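Local coordinates for protein glutamine cyclotransferase (Zymomonas mobilis, PDB 3NOL) that catalyses the cyclisation of N-terminal glutamine residues to pyroglutamate with release of ammonia, as a bacterial glutaminyl cyclase built on a beta-propeller, at residues A[42-47]-A[242-247]; A[96-101]-A[109-114]; A[144-149]-A[168-173]. All coordinates share one frame; numbering follows the deposited sequence.

How the contacts relate
The three contacts are spread round a beta-propeller, and none touches another. Contact 1 spans the most chain: it brings 42-47, at the start of the sheet 44-51 to 77-82, against 242-247, at the end of strand 238-243, which pairs with 227-233 and 248-256. Contacts 2 and 3 follow one another inside the loop it closes, in the sheets 89-95 to 119-124 and 132-134 to 169-170. The centre of contact 1 lies about 21 Å from that of contact 2 and about 23 Å from that of contact 3; the centres of contacts 2 and 3 are about 26 Å apart. Contact 1 thus joins sheets from the two ends of the chain, contact 2 holds one sheet together, and contact 3 works at a sheet's edge.

Contact 1 (A[42-47]-A[242-247]); sequences KAFTEG and TGKLWP. With GOL (glycerol), chain C.
L245 sets its CD2 methyl over the centre of the F44 ring, a CH-pi contact 3.6 Å from CD2 to the ring centroid and only 6° off the normal. Its other methyl, CD1, lies 3.7 Å from F44 CE2, so both branches press on the phenyl group. The turn that presents this leucine is type II, G243 to W246, and is tied to the other segment by L245 N, which donates to A43 O (2.9 Å). K244, one residue earlier, runs along the other segment toward E46. With CG anti to the carbonyl carbon (chi1 -55°) and the chain extended beyond it, the lysine passes T45, CG 3.3 Å from T45 O, and delivers NZ to the E46 carboxylate. E46 bends at chi2, and K244 NZ reaches its OE2 at 2.8 Å on the syn side, 24° out of the carboxylate plane, with a weak bond to OE1. A glycerol, probably from the crystallisation liquor, bridges the pair, O1 accepting from K244 NZ and donating to E46 OE1; held also by N175 and W104, it may mark a pocket of the propeller. T45, its side chain about 8 Å from the bound calcium, turns its hydroxyl to E57. Strand 44-51 pairs with 54-61, E46 and G47 forming a classic bulge opposite S58; T242 pairs with strand 227-233, so the contact bridges two propeller sheets.

Contact 2 (A[96-101]-A[109-114]); sequences KDKIVG and GFVWNI
I99 and W112 form a hydrogen-bonded antiparallel pair, with I99 N to W112 O and W112 N to I99 O both 2.8 Å, as do G101 and F110, while V100 and V111 between them are non-hydrogen-bonded, in strands whose short axes run 161° apart and 4.6 Å from each other. On the face of I99 and W112, the indole leans across toward the neighbouring strand: W112 CE3 lies 4.0 Å from I99 CG2, and W112 CZ3 comes to 3.6 Å from G101 N. A side chain at G101 would collide with that CZ3, so the absence of one lets the six-membered end of the indole come close to the G101 backbone. F110 CB packs on one face of the indole, toward the rim. I114 crosses I99 at about a right angle, its CD1 3.7 Å from I99 CG1; with CG1 anti to the backbone N (chi1 -160°), the CG1-CD1 branch of I114 reaches I99 while CG2 rests near D97 O. That same oxygen accepts from I114 N (3.1 Å), which carries the ladder one step past the strands. On the other face, V100 and V111 meet more loosely through their CG2 methyls, and V111 CG1 lies 3.8 Å from K98 CB. The hairpin forms the middle of a four-stranded propeller sheet: V100 bonds to S93 of strand 89-95, and V111 to V120 and R121 of strand 119-124. I99 and I114 also reach Y56 of strand 54-61, in the preceding sheet.

Contact 3 (A[144-149]-A[168-173]); sequences GTPVLR and GEELPE
One backbone hydrogen bond joins the segments: E173 N gives to G144 O at 2.8 Å, a bent bond (140° at the hydrogen) that reaches the oxygen from above the carbonyl plane, 65° out of it. At its positive phi of 88° G144 has a backbone shape in which a beta carbon would collide with the preceding carbonyl oxygen. The E173 carboxylate also comes near G144, its OE2 3.6 Å from G144 O. A CA-H...O contact runs from P146 CA to L171 O at 3.2 Å; L171 O, buried here, has no hydrogen-bond partner in the model, so this weak contact is what meets it. Apolar contact centres on the P146 ring, which meets two residues obliquely: its CD lies 4.1 Å from P172 CB, and its CG 3.8 Å from E170 CB. Glycine in place of P146 would probably leave P172 CB and E170 CB without their ring partner and set this bend of the chain free to move. Within the first segment, V147 N bonds to T145 OG1 (3.0 Å), an ST turn; the same hydroxyl is hydrogen-bonded to D143. Strand 158-166 lies between strands 147-151 and 169-170 in the sheet, P146 and L171 both making backbone bonds to its V164, and P146 and E170 both resting on T163. E173 then leads toward the next sheet, its backbone bonding to W189 just past strand 183-188.

Contact 1 (A[42-47]-A[242-247])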
ATOM      1  N   LYS A  42       5.770 -14.476   7.336  1.00  9.50           N
ATOM      2  CA  LYS A  42       5.313 -14.033   8.641  1.00 10.71           C
ATOM      3  C   LYS A  42       4.935 -12.540   8.645  1.00 10.47           C
ATOM      4  O   LYS A  42       4.524 -11.994   9.672  1.00 11.67           O
ATOM      5  CB  LYS A  42       6.377 -14.352   9.720  1.00 11.69           C
ATOM      6  CG  LYS A  42       6.555 -15.863   9.958  1.00 11.93           C
ATOM      7  CD  LYS A  42       7.408 -16.140  11.186  1.00 14.39           C
ATOM      8  CE  LYS A  42       7.449 -17.627  11.499  1.00 18.72           C
ATOM      9  NZ  LYS A  42       8.030 -18.421  10.382  1.00 23.46           N
ATOM     10  N   ALA A  43       5.054 -11.892   7.486  1.00  9.18           N
ATOM     11  CA  ALA A  43       4.872 -10.449   7.383  1.00  8.72           C
ATOM     12  C   ALA A  43       3.439 -10.109   7.000  1.00  8.13           C
ATOM     13  O   ALA A  43       3.044 -10.303   5.829  1.00  8.17           O
ATOM     14  CB  ALA A  43       5.859  -9.842   6.344  1.00  8.43           C
ATOM     15  N   PHE A  44       2.700  -9.561   7.968  1.00  7.30           N
ATOM     16  CA  PHE A  44       1.357  -9.001   7.714  1.00  7.40           C
ATOM     17  C   PHE A  44       1.471  -7.614   7.081  1.00  7.40           C
ATOM     18  O   PHE A  44       1.466  -6.588   7.781  1.00  7.73           O
ATOM     19  CB  PHE A  44       0.538  -8.882   9.007  1.00  7.42           C
ATOM     20  CG  PHE A  44       0.140 -10.205   9.616  1.00  8.34           C
ATOM     21  CD1 PHE A  44       0.936 -10.796  10.607  1.00  8.58           C
ATOM     22  CD2 PHE A  44      -1.053 -10.835   9.224  1.00  9.12           C
ATOM     23  CE1 PHE A  44       0.538 -12.014  11.214  1.00  7.93           C
ATOM     24  CE2 PHE A  44      -1.442 -12.068   9.798  1.00  8.29           C
ATOM     25  CZ  PHE A  44      -0.650 -12.648  10.796  1.00  8.22           C
ATOM     26  N   THR A  45       1.598  -7.582   5.765  1.00  6.95           N
ATOM     27  CA  THR A  45       1.824  -6.326   5.054  1.00  7.13           C
ATOM     28  C   THR A  45       0.703  -5.305   5.271  1.00  6.97           C
ATOM     29  O   THR A  45      -0.473  -5.608   4.975  1.00  6.89           O
ATOM     30  CB  THR A  45       1.955  -6.619   3.535  1.00  7.18           C
ATOM     31  OG1 THR A  45       3.001  -7.582   3.339  1.00  8.19           O
ATOM     32  CG2 THR A  45       2.276  -5.349   2.777  1.00  6.46           C
ATOM     33  N   GLU A  46       1.052  -4.111   5.784  1.00  6.07           N
ATOM     34  CA  GLU A  46       0.076  -3.014   5.983  1.00  6.93           C
ATOM     35  C   GLU A  46       0.409  -1.701   5.224  1.00  6.47           C
ATOM     36  O   GLU A  46      -0.393  -0.747   5.190  1.00  6.87           O
ATOM     37  CB  GLU A  46      -0.077  -2.683   7.468  1.00  7.34           C
ATOM     38  CG  GLU A  46      -0.479  -3.855   8.382  1.00  7.44           C
ATOM     39  CD  GLU A  46      -1.889  -4.381   8.106  1.00  9.29           C
ATOM     40  OE1 GLU A  46      -2.590  -3.844   7.222  1.00 11.23           O
ATOM     41  OE2 GLU A  46      -2.321  -5.336   8.803  1.00 12.47           O
ATOM     42  N   GLY A  47       1.603  -1.663   4.649  1.00  6.09           N
ATOM     43  CA  GLY A  47       2.088  -0.500   3.904  1.00  5.74           C
ATOM     44  C   GLY A  47       3.255  -0.987   3.072  1.00  6.21           C
ATOM     45  O   GLY A  47       4.015  -1.864   3.511  1.00  6.42           O
ATOM     46  N   THR A 242       1.692  -7.678  -3.451  1.00  5.30           N
ATOM     47  CA  THR A 242       1.853  -8.763  -2.488  1.00  6.13           C
ATOM     48  C   THR A 242       0.620  -8.863  -1.559  1.00  6.26           C
ATOM     49  O   THR A 242      -0.451  -8.292  -1.836  1.00  6.67           O
ATOM     50  CB  THR A 242       3.228  -8.646  -1.712  1.00  6.50           C
ATOM     51  OG1 THR A 242       3.521  -9.869  -0.995  1.00  7.14           O
ATOM     52  CG2 THR A 242       3.212  -7.455  -0.755  1.00  6.07           C
ATOM     53  N   GLY A 243       0.768  -9.629  -0.482  1.00  6.23           N
ATOM     54  CA  GLY A 243      -0.306  -9.766   0.483  1.00  5.96           C
ATOM     55  C   GLY A 243       0.214 -10.213   1.840  1.00  5.97           C
ATOM     56  O   GLY A 243       1.423 -10.563   2.018  1.00  5.74           O
ATOM     57  N   LYS A 244      -0.698 -10.189   2.812  1.00  6.47           N
ATOM     58  CA  LYS A 244      -0.312 -10.513   4.187  1.00  6.18           C
ATOM     59  C   LYS A 244       0.028 -11.990   4.293  1.00  6.33           C
ATOM     60  O   LYS A 244      -0.822 -12.838   3.991  1.00  6.29           O
ATOM     61  CB  LYS A 244      -1.419 -10.125   5.156  1.00  5.77           C
ATOM     62  CG  LYS A 244      -1.843  -8.632   5.038  1.00  6.17           C
ATOM     63  CD  LYS A 244      -2.695  -8.237   6.262  1.00  5.92           C
ATOM     64  CE  LYS A 244      -3.456  -6.903   6.093  1.00  7.07           C
ATOM     65  NZ  LYS A 244      -4.331  -6.575   7.283  1.00  7.92           N
ATOM     66  N   LEU A 245       1.261 -12.261   4.727  1.00  6.88           N
ATOM     67  CA  LEU A 245       1.844 -13.627   4.871  1.00  6.41           C
ATOM     68  C   LEU A 245       2.137 -14.296   3.521  1.00  6.55           C
ATOM     69  O   LEU A 245       2.509 -15.473   3.466  1.00  7.40           O
ATOM     70  CB  LEU A 245       0.962 -14.530   5.745  1.00  6.37           C
ATOM     71  CG  LEU A 245       0.424 -13.958   7.068  1.00  6.53           C
ATOM     72  CD1 LEU A 245      -0.457 -14.994   7.788  1.00  7.58           C
ATOM     73  CD2 LEU A 245       1.576 -13.512   7.964  1.00  7.50           C
ATOM     74  N   TRP A 246       1.983 -13.537   2.434  1.00  6.10           N
ATOM     75  CA  TRP A 246       2.186 -14.093   1.106  1.00  6.89           C
ATOM     76  C   TRP A 246       3.666 -14.457   0.917  1.00  7.16           C
ATOM     77  O   TRP A 246       4.553 -13.719   1.367  1.00  7.64           O
ATOM     78  CB  TRP A 246       1.716 -13.103   0.038  1.00  7.29           C
ATOM     79  CG  TRP A 246       0.237 -13.093  -0.125  1.00  6.69           C
ATOM     80  CD1 TRP A 246      -0.724 -13.305   0.846  1.00  7.13           C
ATOM     81  CD2 TRP A 246      -0.464 -12.909  -1.348  1.00  8.18           C
ATOM     82  NE1 TRP A 246      -1.982 -13.237   0.284  1.00  8.83           N
ATOM     83  CE2 TRP A 246      -1.852 -13.007  -1.062  1.00  8.02           C
ATOM     84  CE3 TRP A 246      -0.061 -12.683  -2.668  1.00 10.15           C
ATOM     85  CZ2 TRP A 246      -2.833 -12.876  -2.056  1.00  8.25           C
ATOM     86  CZ3 TRP A 246      -1.038 -12.558  -3.651  1.00  7.47           C
ATOM     87  CH2 TRP A 246      -2.404 -12.653  -3.340  1.00  8.08           C
ATOM     88  N   PRO A 247       3.942 -15.611   0.278  1.00  7.42           N
ATOM     89  CA  PRO A 247       5.340 -16.054   0.089  1.00  7.79           C
ATOM     90  C   PRO A 247       6.094 -15.347  -1.036  1.00  7.88           C
ATOM     91  O   PRO A 247       7.295 -15.598  -1.216  1.00  7.28           O
ATOM     92  CB  PRO A 247       5.185 -17.545  -0.268  1.00  8.84           C
ATOM     93  CG  PRO A 247       3.837 -17.590  -0.995  1.00  8.64           C
ATOM     94  CD  PRO A 247       2.968 -16.597  -0.251  1.00  8.34           C
TER
HETATM   95  C1  GOL C3731      -6.609  -3.492   7.401  1.00 14.77           C
HETATM   96  O1  GOL C3731      -5.402  -4.031   6.878  1.00 10.43           O
HETATM   97  C2  GOL C3731      -6.843  -3.879   8.866  1.00 14.71           C
HETATM   98  O2  GOL C3731      -5.906  -3.192   9.686  1.00 18.50           O
HETATM   99  C3  GOL C3731      -8.207  -3.382   9.354  1.00 15.16           C
HETATM  100  O3  GOL C3731      -8.348  -3.763  10.712  1.00 15.86           O

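Contact 2 (A[96-101]-A[109-114])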
ATOM      1  N   LYS A  96       9.430  13.383   0.003  1.00  8.51           N
ATOM      2  CA  LYS A  96      10.774  13.957  -0.077  1.00  9.86           C
ATOM      3  C   LYS A  96      11.762  12.971   0.567  1.00  9.12           C
ATOM      4  O   LYS A  96      11.804  11.802   0.168  1.00  9.05           O
ATOM      5  CB  LYS A  96      10.815  15.367   0.553  1.00  9.29           C
ATOM      6  CG  LYS A  96       9.930  16.384  -0.229  1.00 10.38           C
ATOM      7  CD  LYS A  96       9.877  17.747   0.436  1.00 10.98           C
ATOM      8  CE  LYS A  96       9.077  18.721  -0.423  1.00 11.65           C
ATOM      9  NZ  LYS A  96       8.986  20.076   0.214  1.00 12.01           N
ATOM     10  N   ASP A  97      12.522  13.410   1.567  1.00  9.29           N
ATOM     11  CA  ASP A  97      13.517  12.524   2.197  1.00 10.40           C
ATOM     12  C   ASP A  97      12.999  11.973   3.533  1.00  9.66           C
ATOM     13  O   ASP A  97      13.767  11.635   4.444  1.00 10.35           O
ATOM     14  CB  ASP A  97      14.882  13.232   2.338  1.00 10.51           C
ATOM     15  CG  ASP A  97      14.793  14.546   3.098  1.00 13.53           C
ATOM     16  OD1 ASP A  97      13.667  15.022   3.337  1.00 13.69           O
ATOM     17  OD2 ASP A  97      15.869  15.116   3.443  1.00 16.41           O
ATOM     18  N   LYS A  98      11.674  11.866   3.624  1.00  9.34           N
ATOM     19  CA  LYS A  98      10.995  11.346   4.808  1.00  7.88           C
ATOM     20  C   LYS A  98      10.158  10.116   4.474  1.00  8.34           C
ATOM     21  O   LYS A  98       9.832   9.870   3.306  1.00  7.04           O
ATOM     22  CB  LYS A  98      10.069  12.420   5.397  1.00  9.58           C
ATOM     23  CG  LYS A  98      10.721  13.777   5.587  1.00 11.71           C
ATOM     24  CD  LYS A  98      11.630  13.768   6.795  1.00 17.28           C
ATOM     25  CE  LYS A  98      12.073  15.180   7.187  1.00 18.82           C
ATOM     26  NZ  LYS A  98      13.483  15.444   6.835  1.00 21.55           N
ATOM     27  N   ILE A  99       9.799   9.368   5.511  1.00  7.59           N
ATOM     28  CA  ILE A  99       8.729   8.375   5.402  1.00  8.55           C
ATOM     29  C   ILE A  99       7.661   8.816   6.393  1.00  8.26           C
ATOM     30  O   ILE A  99       7.980   9.258   7.522  1.00  8.21           O
ATOM     31  CB  ILE A  99       9.222   6.945   5.701  1.00  8.70           C
ATOM     32  CG1 ILE A  99      10.286   6.537   4.662  1.00 10.86           C
ATOM     33  CG2 ILE A  99       8.018   5.936   5.756  1.00  9.26           C
ATOM     34  CD1 ILE A  99      10.848   5.146   4.878  1.00 11.92           C
ATOM     35  N   VAL A 100       6.407   8.739   5.956  1.00  7.74           N
ATOM     36  CA  VAL A 100       5.257   9.077   6.785  1.00  7.20           C
ATOM     37  C   VAL A 100       4.457   7.785   6.994  1.00  7.29           C
ATOM     38  O   VAL A 100       4.314   6.965   6.065  1.00  6.34           O
ATOM     39  CB  VAL A 100       4.363  10.144   6.110  1.00  8.03           C
ATOM     40  CG1 VAL A 100       3.194  10.505   7.022  1.00  8.30           C
ATOM     41  CG2 VAL A 100       5.190  11.398   5.704  1.00  7.88           C
ATOM     42  N   GLY A 101       3.987   7.583   8.213  1.00  6.89           N
ATOM     43  CA  GLY A 101       3.305   6.343   8.582  1.00  7.27           C
ATOM     44  C   GLY A 101       2.009   6.623   9.341  1.00  7.72           C
ATOM     45  O   GLY A 101       1.934   7.578  10.135  1.00  7.16           O
ATOM     46  N   GLY A 109      -0.116   9.532  13.405  1.00 10.74           N
ATOM     47  CA  GLY A 109       0.877   9.069  12.493  1.00  9.39           C
ATOM     48  C   GLY A 109       2.240   9.595  12.898  1.00  9.17           C
ATOM     49  O   GLY A 109       2.367  10.374  13.855  1.00  8.64           O
ATOM     50  N   PHE A 110       3.250   9.153  12.161  1.00  8.77           N
ATOM     51  CA  PHE A 110       4.643   9.480  12.457  1.00  8.38           C
ATOM     52  C   PHE A 110       5.336   9.919  11.194  1.00  7.96           C
ATOM     53  O   PHE A 110       4.880   9.606  10.098  1.00  8.43           O
ATOM     54  CB  PHE A 110       5.377   8.257  13.033  1.00  8.80           C
ATOM     55  CG  PHE A 110       4.792   7.764  14.333  1.00 10.05           C
ATOM     56  CD1 PHE A 110       4.049   6.585  14.376  1.00 11.26           C
ATOM     57  CD2 PHE A 110       4.977   8.501  15.509  1.00 12.49           C
ATOM     58  CE1 PHE A 110       3.505   6.124  15.597  1.00 11.91           C
ATOM     59  CE2 PHE A 110       4.437   8.073  16.730  1.00 13.12           C
ATOM     60  CZ  PHE A 110       3.682   6.886  16.774  1.00 12.32           C
ATOM     61  N   VAL A 111       6.432  10.653  11.365  1.00  7.08           N
ATOM     62  CA  VAL A 111       7.315  10.975  10.268  1.00  7.51           C
ATOM     63  C   VAL A 111       8.720  10.575  10.692  1.00  8.36           C
ATOM     64  O   VAL A 111       9.153  10.929  11.792  1.00  7.55           O
ATOM     65  CB  VAL A 111       7.317  12.493   9.919  1.00  7.32           C
ATOM     66  CG1 VAL A 111       8.241  12.734   8.720  1.00  7.84           C
ATOM     67  CG2 VAL A 111       5.877  13.017   9.641  1.00  7.74           C
ATOM     68  N   TRP A 112       9.386   9.802   9.829  1.00  8.35           N
ATOM     69  CA  TRP A 112      10.786   9.396  10.046  1.00  8.69           C
ATOM     70  C   TRP A 112      11.702   9.921   8.942  1.00  8.89           C
ATOM     71  O   TRP A 112      11.294  10.038   7.760  1.00  8.33           O
ATOM     72  CB  TRP A 112      10.900   7.854  10.132  1.00  8.94           C
ATOM     73  CG  TRP A 112       9.981   7.156  11.138  1.00  9.28           C
ATOM     74  CD1 TRP A 112      10.249   6.894  12.468  1.00 10.37           C
ATOM     75  CD2 TRP A 112       8.710   6.543  10.862  1.00  9.45           C
ATOM     76  NE1 TRP A 112       9.203   6.188  13.033  1.00 11.81           N
ATOM     77  CE2 TRP A 112       8.242   5.972  12.077  1.00 10.08           C
ATOM     78  CE3 TRP A 112       7.907   6.443   9.710  1.00 10.50           C
ATOM     79  CZ2 TRP A 112       7.003   5.306  12.173  1.00  9.85           C
ATOM     80  CZ3 TRP A 112       6.678   5.785   9.801  1.00 10.68           C
ATOM     81  CH2 TRP A 112       6.243   5.208  11.030  1.00  9.62           C
ATOM     82  N   ASN A 113      12.941  10.252   9.320  1.00  9.57           N
ATOM     83  CA  ASN A 113      13.973  10.496   8.313  1.00 10.75           C
ATOM     84  C   ASN A 113      14.281   9.191   7.593  1.00 11.51           C
ATOM     85  O   ASN A 113      14.458   8.153   8.226  1.00 11.54           O
ATOM     86  CB  ASN A 113      15.252  11.050   8.949  1.00 11.29           C
ATOM     87  CG  ASN A 113      15.114  12.492   9.428  1.00 12.89           C
ATOM     88  OD1 ASN A 113      15.928  12.956  10.233  1.00 18.40           O
ATOM     89  ND2 ASN A 113      14.107  13.201   8.952  1.00 11.65           N
ATOM     90  N   ILE A 114      14.363   9.229   6.266  1.00 12.38           N
ATOM     91  CA  ILE A 114      14.576   7.989   5.520  1.00 13.95           C
ATOM     92  C   ILE A 114      15.957   7.341   5.764  1.00 13.31           C
ATOM     93  O   ILE A 114      16.063   6.107   5.749  1.00 13.47           O
ATOM     94  CB  ILE A 114      14.221   8.110   3.996  1.00 14.76           C
ATOM     95  CG1 ILE A 114      13.984   6.707   3.414  1.00 16.94           C
ATOM     96  CG2 ILE A 114      15.295   8.877   3.260  1.00 16.30           C
ATOM     97  CD1 ILE A 114      13.023   6.652   2.230  1.00 20.00           C
TER

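Contact 3 (A[144-149]-A[168-173])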
ATOM      1  N   GLY A 144     -10.404   2.399   5.009  1.00  4.54           N
ATOM      2  CA  GLY A 144     -11.321   1.244   5.067  1.00  4.79           C
ATOM      3  C   GLY A 144     -12.745   1.665   4.718  1.00  4.88           C
ATOM      4  O   GLY A 144     -13.629   0.818   4.622  1.00  6.81           O
ATOM      5  N   THR A 145     -12.958   2.978   4.580  1.00  4.99           N
ATOM      6  CA  THR A 145     -14.228   3.515   4.091  1.00  5.74           C
ATOM      7  C   THR A 145     -14.119   3.890   2.599  1.00  5.22           C
ATOM      8  O   THR A 145     -13.056   3.740   2.002  1.00  6.29           O
ATOM      9  CB  THR A 145     -14.687   4.752   4.905  1.00  5.26           C
ATOM     10  OG1 THR A 145     -13.962   5.905   4.467  1.00  5.78           O
ATOM     11  CG2 THR A 145     -14.477   4.527   6.431  1.00  7.27           C
ATOM     12  N   PRO A 146     -15.211   4.373   1.981  1.00  5.35           N
ATOM     13  CA  PRO A 146     -15.082   4.909   0.601  1.00  5.64           C
ATOM     14  C   PRO A 146     -14.315   6.231   0.475  1.00  6.11           C
ATOM     15  O   PRO A 146     -14.070   6.702  -0.645  1.00  6.32           O
ATOM     16  CB  PRO A 146     -16.545   5.137   0.166  1.00  6.16           C
ATOM     17  CG  PRO A 146     -17.344   4.243   1.047  1.00  6.02           C
ATOM     18  CD  PRO A 146     -16.626   4.350   2.400  1.00  5.42           C
ATOM     19  N   VAL A 147     -13.971   6.827   1.607  1.00  6.35           N
ATOM     20  CA  VAL A 147     -13.471   8.213   1.602  1.00  6.55           C
ATOM     21  C   VAL A 147     -11.939   8.230   1.553  1.00  7.14           C
ATOM     22  O   VAL A 147     -11.282   7.589   2.403  1.00  7.25           O
ATOM     23  CB  VAL A 147     -13.960   8.988   2.825  1.00  7.06           C
ATOM     24  CG1 VAL A 147     -13.379  10.423   2.806  1.00  5.95           C
ATOM     25  CG2 VAL A 147     -15.487   9.029   2.879  1.00  6.74           C
ATOM     26  N   LEU A 148     -11.390   8.943   0.568  1.00  6.19           N
ATOM     27  CA  LEU A 148      -9.944   9.224   0.504  1.00  6.68           C
ATOM     28  C   LEU A 148      -9.674  10.688   0.874  1.00  7.04           C
ATOM     29  O   LEU A 148     -10.439  11.587   0.498  1.00  6.59           O
ATOM     30  CB  LEU A 148      -9.388   8.964  -0.905  1.00  7.27           C
ATOM     31  CG  LEU A 148      -9.436   7.536  -1.467  1.00  7.50           C
ATOM     32  CD1 LEU A 148      -8.890   7.502  -2.914  1.00  7.33           C
ATOM     33  CD2 LEU A 148      -8.611   6.611  -0.548  1.00  7.30           C
ATOM     34  N   ARG A 149      -8.577  10.922   1.584  1.00  7.25           N
ATOM     35  CA  ARG A 149      -8.188  12.268   1.996  1.00  7.15           C
ATOM     36  C   ARG A 149      -6.839  12.615   1.420  1.00  7.72           C
ATOM     37  O   ARG A 149      -5.893  11.799   1.495  1.00  7.48           O
ATOM     38  CB  ARG A 149      -8.115  12.355   3.516  1.00  7.26           C
ATOM     39  CG  ARG A 149      -9.463  12.374   4.173  1.00  9.78           C
ATOM     40  CD  ARG A 149      -9.286  12.200   5.678  1.00 10.54           C
ATOM     41  NE  ARG A 149      -9.325  10.798   6.101  1.00 13.04           N
ATOM     42  CZ  ARG A 149      -9.044  10.371   7.336  1.00 11.41           C
ATOM     43  NH1 ARG A 149      -9.156   9.085   7.629  1.00 10.65           N
ATOM     44  NH2 ARG A 149      -8.657  11.235   8.278  1.00 11.28           N
ATOM     45  N   GLY A 168     -21.317   3.952  -9.792  1.00 12.16           N
ATOM     46  CA  GLY A 168     -22.096   5.021  -9.179  1.00 11.75           C
ATOM     47  C   GLY A 168     -22.391   4.824  -7.694  1.00 11.06           C
ATOM     48  O   GLY A 168     -23.056   5.663  -7.088  1.00 11.79           O
ATOM     49  N   GLU A 169     -21.901   3.721  -7.118  1.00  9.90           N
ATOM     50  CA  GLU A 169     -22.160   3.392  -5.708  1.00  9.79           C
ATOM     51  C   GLU A 169     -20.877   3.404  -4.874  1.00  9.67           C
ATOM     52  O   GLU A 169     -19.815   3.032  -5.356  1.00  8.48           O
ATOM     53  CB  GLU A 169     -22.908   2.046  -5.576  1.00 10.67           C
ATOM     54  CG  GLU A 169     -24.142   1.922  -6.511  1.00 11.65           C
ATOM     55  CD  GLU A 169     -25.204   2.995  -6.284  1.00 14.49           C
ATOM     56  OE1 GLU A 169     -25.334   3.534  -5.158  1.00 12.77           O
ATOM     57  OE2 GLU A 169     -25.926   3.315  -7.250  1.00 14.88           O
ATOM     58  N   GLU A 170     -21.000   3.825  -3.619  1.00  9.10           N
ATOM     59  CA  GLU A 170     -19.849   3.888  -2.705  1.00  9.57           C
ATOM     60  C   GLU A 170     -19.099   2.548  -2.644  1.00  9.18           C
ATOM     61  O   GLU A 170     -19.722   1.490  -2.555  1.00  8.07           O
ATOM     62  CB  GLU A 170     -20.353   4.252  -1.290  1.00 10.35           C
ATOM     63  CG  GLU A 170     -20.635   5.762  -1.070  1.00 14.92           C
ATOM     64  CD  GLU A 170     -21.832   6.035  -0.150  1.00 19.87           C
ATOM     65  OE1 GLU A 170     -22.112   5.207   0.753  1.00 20.11           O
ATOM     66  OE2 GLU A 170     -22.499   7.093  -0.329  1.00 22.69           O
ATOM     67  N   LEU A 171     -17.762   2.609  -2.652  1.00  8.13           N
ATOM     68  CA  LEU A 171     -16.941   1.408  -2.575  1.00  7.82           C
ATOM     69  C   LEU A 171     -16.110   1.465  -1.288  1.00  7.59           C
ATOM     70  O   LEU A 171     -15.123   2.225  -1.202  1.00  7.97           O
ATOM     71  CB  LEU A 171     -16.011   1.307  -3.799  1.00  7.62           C
ATOM     72  CG  LEU A 171     -15.061   0.094  -3.818  1.00  8.35           C
ATOM     73  CD1 LEU A 171     -15.800  -1.280  -3.820  1.00  8.43           C
ATOM     74  CD2 LEU A 171     -14.075   0.189  -5.002  1.00  8.34           C
ATOM     75  N   PRO A 172     -16.540   0.710  -0.267  1.00  7.79           N
ATOM     76  CA  PRO A 172     -15.790   0.704   0.984  1.00  7.40           C
ATOM     77  C   PRO A 172     -14.626  -0.306   0.981  1.00  6.88           C
ATOM     78  O   PRO A 172     -14.419  -1.050  -0.010  1.00  7.80           O
ATOM     79  CB  PRO A 172     -16.850   0.271   1.993  1.00  7.28           C
ATOM     80  CG  PRO A 172     -17.641  -0.768   1.207  1.00  8.38           C
ATOM     81  CD  PRO A 172     -17.753  -0.139  -0.177  1.00  7.72           C
ATOM     82  N   GLU A 173     -13.903  -0.334   2.107  1.00  7.37           N
ATOM     83  CA  GLU A 173     -12.820  -1.275   2.393  1.00  6.73           C
ATOM     84  C   GLU A 173     -11.529  -0.969   1.617  1.00  6.46           C
ATOM     85  O   GLU A 173     -10.675  -1.842   1.463  1.00  6.44           O
ATOM     86  CB  GLU A 173     -13.235  -2.748   2.216  1.00  7.92           C
ATOM     87  CG  GLU A 173     -14.555  -3.099   2.923  1.00  9.56           C
ATOM     88  CD  GLU A 173     -14.534  -2.729   4.404  1.00 11.47           C
ATOM     89  OE1 GLU A 173     -13.498  -2.925   5.059  1.00 14.10           O
ATOM     90  OE2 GLU A 173     -15.566  -2.230   4.912  1.00 17.24           O
TER